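Local coordinates for CofB (Escherichia coli, PDB 5AX6), which serves as the minor pilin subunit of the type IVb pilus CFA/III of enterotoxigenic Escherichia coli, forming a homotrimer that probably takes part in pilus assembly, at the interface of chains A and B. Numbering follows the deposited sequence. Chains: chain A/B, CofB.

Contact 1: the interface of chains A and B. Residues chain A 261, 265-268; chain B 248, 257, 259, 270, 282.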
loop_
_atom_site.group_PDB
_atom_site.type_symbol
_atom_site.label_atom_id
_atom_site.label_comp_id
_atom_site.label_asym_id
_atom_site.label_seq_id
_atom_site.Cartn_x
_atom_site.Cartn_y
_atom_site.Cartn_z
ATOM N N ALA A 261 -8.134 -0.783 -9.044
ATOM C CA ALA A 261 -7.129 -1.131 -10.044
ATOM C C ALA A 261 -7.200 -0.178 -11.236
ATOM O O ALA A 261 -8.280 0.252 -11.609
ATOM C CB ALA A 261 -7.329 -2.553 -10.511
ATOM N N GLY A 265 -3.725 -4.078 -14.963
ATOM C CA GLY A 265 -3.625 -5.324 -14.215
ATOM C C GLY A 265 -2.454 -5.402 -13.242
ATOM O O GLY A 265 -2.333 -6.372 -12.475
ATOM N N ASN A 266 -1.583 -4.394 -13.279
ATOM C CA ASN A 266 -0.434 -4.346 -12.379
ATOM C C ASN A 266 -0.640 -3.423 -11.187
ATOM O O ASN A 266 -0.073 -3.653 -10.124
ATOM C CB ASN A 266 0.823 -3.889 -13.127
ATOM C CG ASN A 266 1.536 -5.027 -13.824
ATOM O OD1 ASN A 266 1.754 -6.092 -13.244
ATOM N ND2 ASN A 266 1.895 -4.808 -15.086
ATOM N N ASN A 267 -1.431 -2.369 -11.374
ATOM C CA ASN A 267 -1.487 -1.274 -10.405
ATOM C C ASN A 267 -2.746 -1.216 -9.549
ATOM O O ASN A 267 -3.860 -1.324 -10.061
ATOM C CB ASN A 267 -1.354 0.074 -11.134
ATOM C CG ASN A 267 -0.022 0.231 -11.816
ATOM O OD1 ASN A 267 1.002 -0.193 -11.286
ATOM N ND2 ASN A 267 -0.025 0.835 -13.005
ATOM N N LEU A 268 -2.555 -1.036 -8.246
ATOM C CA LEU A 268 -3.626 -0.592 -7.353
ATOM C C LEU A 268 -3.410 0.884 -7.069
ATOM O O LEU A 268 -2.288 1.290 -6.747
ATOM C CB LEU A 268 -3.625 -1.354 -6.023
ATOM C CG LEU A 268 -4.166 -2.763 -5.864
ATOM C CD1 LEU A 268 -4.088 -3.149 -4.378
ATOM C CD2 LEU A 268 -5.595 -2.847 -6.377
ATOM N N TRP B 248 -8.621 -7.166 -7.226
ATOM C CA TRP B 248 -9.434 -6.083 -7.771
ATOM C C TRP B 248 -9.871 -6.417 -9.204
ATOM O O TRP B 248 -9.227 -7.214 -9.879
ATOM C CB TRP B 248 -8.661 -4.751 -7.723
ATOM C CG TRP B 248 -8.857 -4.005 -6.414
ATOM C CD1 TRP B 248 -9.702 -2.945 -6.189
ATOM C CD2 TRP B 248 -8.243 -4.300 -5.147
ATOM N NE1 TRP B 248 -9.639 -2.561 -4.874
ATOM C CE2 TRP B 248 -8.740 -3.365 -4.215
ATOM C CE3 TRP B 248 -7.305 -5.253 -4.716
ATOM C CZ2 TRP B 248 -8.347 -3.361 -2.867
ATOM C CZ3 TRP B 248 -6.909 -5.243 -3.373
ATOM C CH2 TRP B 248 -7.423 -4.299 -2.469
ATOM N N PRO B 257 -4.726 -6.576 -9.548
ATOM C CA PRO B 257 -3.740 -7.022 -8.553
ATOM C C PRO B 257 -4.396 -7.641 -7.334
ATOM O O PRO B 257 -5.585 -7.402 -7.086
ATOM C CB PRO B 257 -3.007 -5.734 -8.169
ATOM C CG PRO B 257 -3.312 -4.761 -9.271
ATOM C CD PRO B 257 -4.678 -5.118 -9.756
ATOM N N LEU B 259 -3.852 -8.566 -3.027
ATOM C CA LEU B 259 -3.164 -8.425 -1.752
ATOM C C LEU B 259 -3.422 -9.641 -0.860
ATOM O O LEU B 259 -4.566 -10.066 -0.709
ATOM C CB LEU B 259 -3.631 -7.165 -1.022
ATOM C CG LEU B 259 -3.192 -5.806 -1.537
ATOM C CD1 LEU B 259 -3.948 -4.721 -0.759
ATOM C CD2 LEU B 259 -1.671 -5.647 -1.369
ATOM N N LEU B 270 1.677 -7.559 -2.415
ATOM C CA LEU B 270 1.016 -7.225 -3.663
ATOM C C LEU B 270 1.584 -8.061 -4.804
ATOM O O LEU B 270 2.800 -8.100 -4.993
ATOM C CB LEU B 270 1.204 -5.737 -3.969
ATOM C CG LEU B 270 0.616 -5.224 -5.282
ATOM C CD1 LEU B 270 -0.899 -5.235 -5.205
ATOM C CD2 LEU B 270 1.149 -3.821 -5.612
ATOM N N GLY B 282 2.304 -2.741 -8.894
ATOM C CA GLY B 282 2.552 -1.405 -8.409
ATOM C C GLY B 282 1.490 -0.880 -7.475
ATOM O O GLY B 282 0.291 -1.160 -7.624
#
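In the beta-repeat domain of CofB, a minor pilin of the type IVb family, strand 267-271 of chain A pairs alongside the start of strand 282-285 of chain B, and A:Leu268 plugs a greasy pocket made by B:Trp248, B:Pro257, B:Leu259 and B:Leu270. The backbones join as a parallel beta bridge between A:Asn267 and B:Gly282. The amide N of B:Gly282 gives a hydrogen bond to the carbonyl O of A:Asn266 (2.8 Å), and the amide N of A:Leu268 returns one to the O of B:Gly282 (2.9 Å). B:Gly282 thus has both its N-H and its C=O engaged by chain A, and the second bond holds the backbone of A:Leu268 where its side chain starts.

A:Leu268 sets its CG anti to its own carbonyl carbon (chi1 -78°), and its two methyls part ways in the pocket. CD2 lies over one face of the B:Trp248 indole, offset toward the rim and 3.3 Å from the ring carbon CD2, a snug CH-pi contact with both rings; the two side chains cross at about a right angle. CD1 points between the benzene part of the indole, 3.7 Å from CZ3 of B:Trp248, and the leucine methyls B:Leu259 CD1 and B:Leu270 CD1. On its flank the leucine lies alongside B:Pro257, the two side chains pointing opposite ways, its CG 3.9 Å from the proline CB. CD on the same proline ring rests 3.8 Å from the methyl CB of A:Ala261, which also touches B:Trp248 CB. The O of B:Pro257 lies in plane at the edge of the indole. An alanine in place of B:Trp248 would probably leave CD2 of A:Leu268 without its aromatic face, opening a gap on that side of the pocket and letting the leucine tip turn.

Contact 2: the interface of chains A and B. Residues chain A 298-299, 309-312; chain B 287, 291-292, 294, 323.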
loop_
_atom_site.group_PDB
_atom_site.type_symbol
_atom_site.label_atom_id
_atom_site.label_comp_id
_atom_site.label_asym_id
_atom_site.label_seq_id
_atom_site.Cartn_x
_atom_site.Cartn_y
_atom_site.Cartn_z
ATOM N N GLN A 298 0.982 11.703 -1.404
ATOM C CA GLN A 298 1.134 12.395 -2.673
ATOM C C GLN A 298 0.756 13.858 -2.510
ATOM O O GLN A 298 -0.319 14.170 -1.994
ATOM C CB GLN A 298 0.276 11.761 -3.765
ATOM C CG GLN A 298 0.607 12.313 -5.156
ATOM C CD GLN A 298 -0.309 11.747 -6.222
ATOM O OE1 GLN A 298 -1.389 11.248 -5.911
ATOM N NE2 GLN A 298 0.118 11.819 -7.484
ATOM N N ILE A 299 1.643 14.749 -2.937
ATOM C CA ILE A 299 1.402 16.184 -2.798
ATOM C C ILE A 299 1.634 16.904 -4.134
ATOM O O ILE A 299 2.274 16.378 -5.045
ATOM C CB ILE A 299 2.297 16.816 -1.707
ATOM C CG1 ILE A 299 3.776 16.633 -2.056
ATOM C CG2 ILE A 299 1.964 16.237 -0.325
ATOM C CD1 ILE A 299 4.727 17.297 -1.082
ATOM N N ALA A 309 2.524 19.249 -11.549
ATOM C CA ALA A 309 3.029 17.900 -11.350
ATOM C C ALA A 309 2.719 17.445 -9.926
ATOM O O ALA A 309 1.980 18.098 -9.198
ATOM C CB ALA A 309 4.543 17.846 -11.630
ATOM N N SER A 310 3.277 16.318 -9.521
ATOM C CA SER A 310 3.126 15.902 -8.136
ATOM C C SER A 310 4.356 15.111 -7.720
ATOM O O SER A 310 5.205 14.789 -8.547
ATOM C CB SER A 310 1.851 15.063 -7.924
ATOM O OG SER A 310 1.935 13.816 -8.597
ATOM N N LEU A 311 4.433 14.808 -6.430
ATOM C CA LEU A 311 5.505 13.990 -5.906
ATOM C C LEU A 311 4.999 13.262 -4.681
ATOM O O LEU A 311 3.881 13.509 -4.208
ATOM C CB LEU A 311 6.735 14.847 -5.563
ATOM C CG LEU A 311 6.570 15.802 -4.375
ATOM C CD1 LEU A 311 7.930 16.094 -3.746
ATOM C CD2 LEU A 311 5.882 17.110 -4.782
ATOM N N ILE A 312 5.817 12.340 -4.192
ATOM C CA ILE A 312 5.540 11.609 -2.962
ATOM C C ILE A 312 6.387 12.192 -1.842
ATOM O O ILE A 312 7.550 12.532 -2.067
ATOM C CB ILE A 312 5.882 10.116 -3.095
ATOM C CG1 ILE A 312 5.050 9.500 -4.211
ATOM C CG2 ILE A 312 5.625 9.403 -1.755
ATOM C CD1 ILE A 312 3.603 9.769 -4.050
ATOM N N LEU B 287 -3.964 12.058 -7.607
ATOM C CA LEU B 287 -4.655 13.272 -7.181
ATOM C C LEU B 287 -5.894 13.538 -8.030
ATOM O O LEU B 287 -6.804 14.256 -7.605
ATOM C CB LEU B 287 -3.719 14.475 -7.273
ATOM C CG LEU B 287 -2.478 14.442 -6.389
ATOM C CD1 LEU B 287 -1.649 15.704 -6.619
ATOM C CD2 LEU B 287 -2.870 14.332 -4.937
ATOM N N THR B 291 -2.670 15.382 -13.877
ATOM C CA THR B 291 -1.329 14.883 -14.175
ATOM C C THR B 291 -1.232 13.407 -13.814
ATOM O O THR B 291 -2.137 12.861 -13.195
ATOM C CB THR B 291 -0.238 15.699 -13.438
ATOM O OG1 THR B 291 -0.374 15.533 -12.020
ATOM C CG2 THR B 291 -0.380 17.183 -13.768
ATOM N N SER B 292 -0.139 12.772 -14.220
ATOM C CA SER B 292 0.045 11.338 -14.047
ATOM C C SER B 292 -0.137 10.880 -12.610
ATOM O O SER B 292 0.241 11.588 -11.675
ATOM C CB SER B 292 1.439 10.929 -14.511
ATOM O OG SER B 292 1.608 9.527 -14.401
ATOM N N LEU B 294 1.275 8.446 -9.703
ATOM C CA LEU B 294 2.637 8.022 -9.407
ATOM C C LEU B 294 2.585 6.616 -8.833
ATOM O O LEU B 294 1.747 6.336 -7.977
ATOM C CB LEU B 294 3.308 8.981 -8.416
ATOM C CG LEU B 294 3.373 10.443 -8.867
ATOM C CD1 LEU B 294 4.083 11.271 -7.803
ATOM C CD2 LEU B 294 4.093 10.536 -10.215
ATOM N N THR B 323 9.550 11.731 -8.109
ATOM C CA THR B 323 10.241 12.277 -6.951
ATOM C C THR B 323 9.647 11.870 -5.628
ATOM O O THR B 323 8.429 11.891 -5.448
ATOM C CB THR B 323 10.247 13.819 -6.999
ATOM O OG1 THR B 323 10.934 14.223 -8.181
ATOM C CG2 THR B 323 10.949 14.400 -5.771
HETATM O O HOH W 1 7.403 13.512 -9.153
HETATM O O HOH W 2 -2.049 12.112 -9.903
HETATM O O HOH W 3 1.559 13.879 -11.346
#
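Strands 294-302 and 308-315 of chain A meet the loop carrying B:Leu287, B:Thr291 and B:Ser292, along with the starts of strands 294-302 and 323-325 of chain B; this is another piece of the trimer interface of the type IVb minor pilin. A:Gln298 and B:Leu287 come tip to tip. The glutamine's CG is anti to its backbone N (chi1 -170°) and the chain beyond is extended, which brings its amide carbon CD to 3.5 Å from CG of B:Leu287. The N-H of B:Leu287 turns from OE1 toward water 2, which also links NE2 of A:Gln298 with the O of B:Ser292.

The amide nitrogen NE2 of A:Gln298 donates to the hydroxyl OG of A:Ser310 (2.9 Å), tilted 22° from the amide plane, and this bond within chain A helps fix the glutamine's rotation. The serine OG is placed between its backbone N and carbonyl carbon (chi1 67°), and it also binds water 3 at 2.8 Å. That water passes the contact on to OG1 of B:Thr291 and the O of B:Ser292. The same hydroxyl lies 3.4 Å from the methyl CD1 of B:Leu294, which packs against CA of A:Leu311; the B:Leu294 side chain passes A:Ile312 antiparallel to it.

Toward strand 323-325 of chain B, the backbone N of A:Ile312 donates a hydrogen bond to the O of B:Thr323 (2.9 Å). Water 1 bridges the N of B:Thr323 to the O of A:Ser310. Between the two links, CB of A:Leu311 lies 3.9 Å from CB of B:Thr323.

The C-alpha centres of contact 1 and contact 2 lie about 19 Å apart, both on the seam between chains A and B. They share no residue, but strand 282-285 of chain B, which enters contact 1 at its first residue, leads into the loop that contact 2 uses. Both combine direct backbone hydrogen bonding with leucine packing; contact 2 adds water-mediated links between polar groups. Because the interface is not an exact two-fold and the assembly holds three copies, the same surfaces probably recur between successive subunits, binding the middle of the trimer at several points.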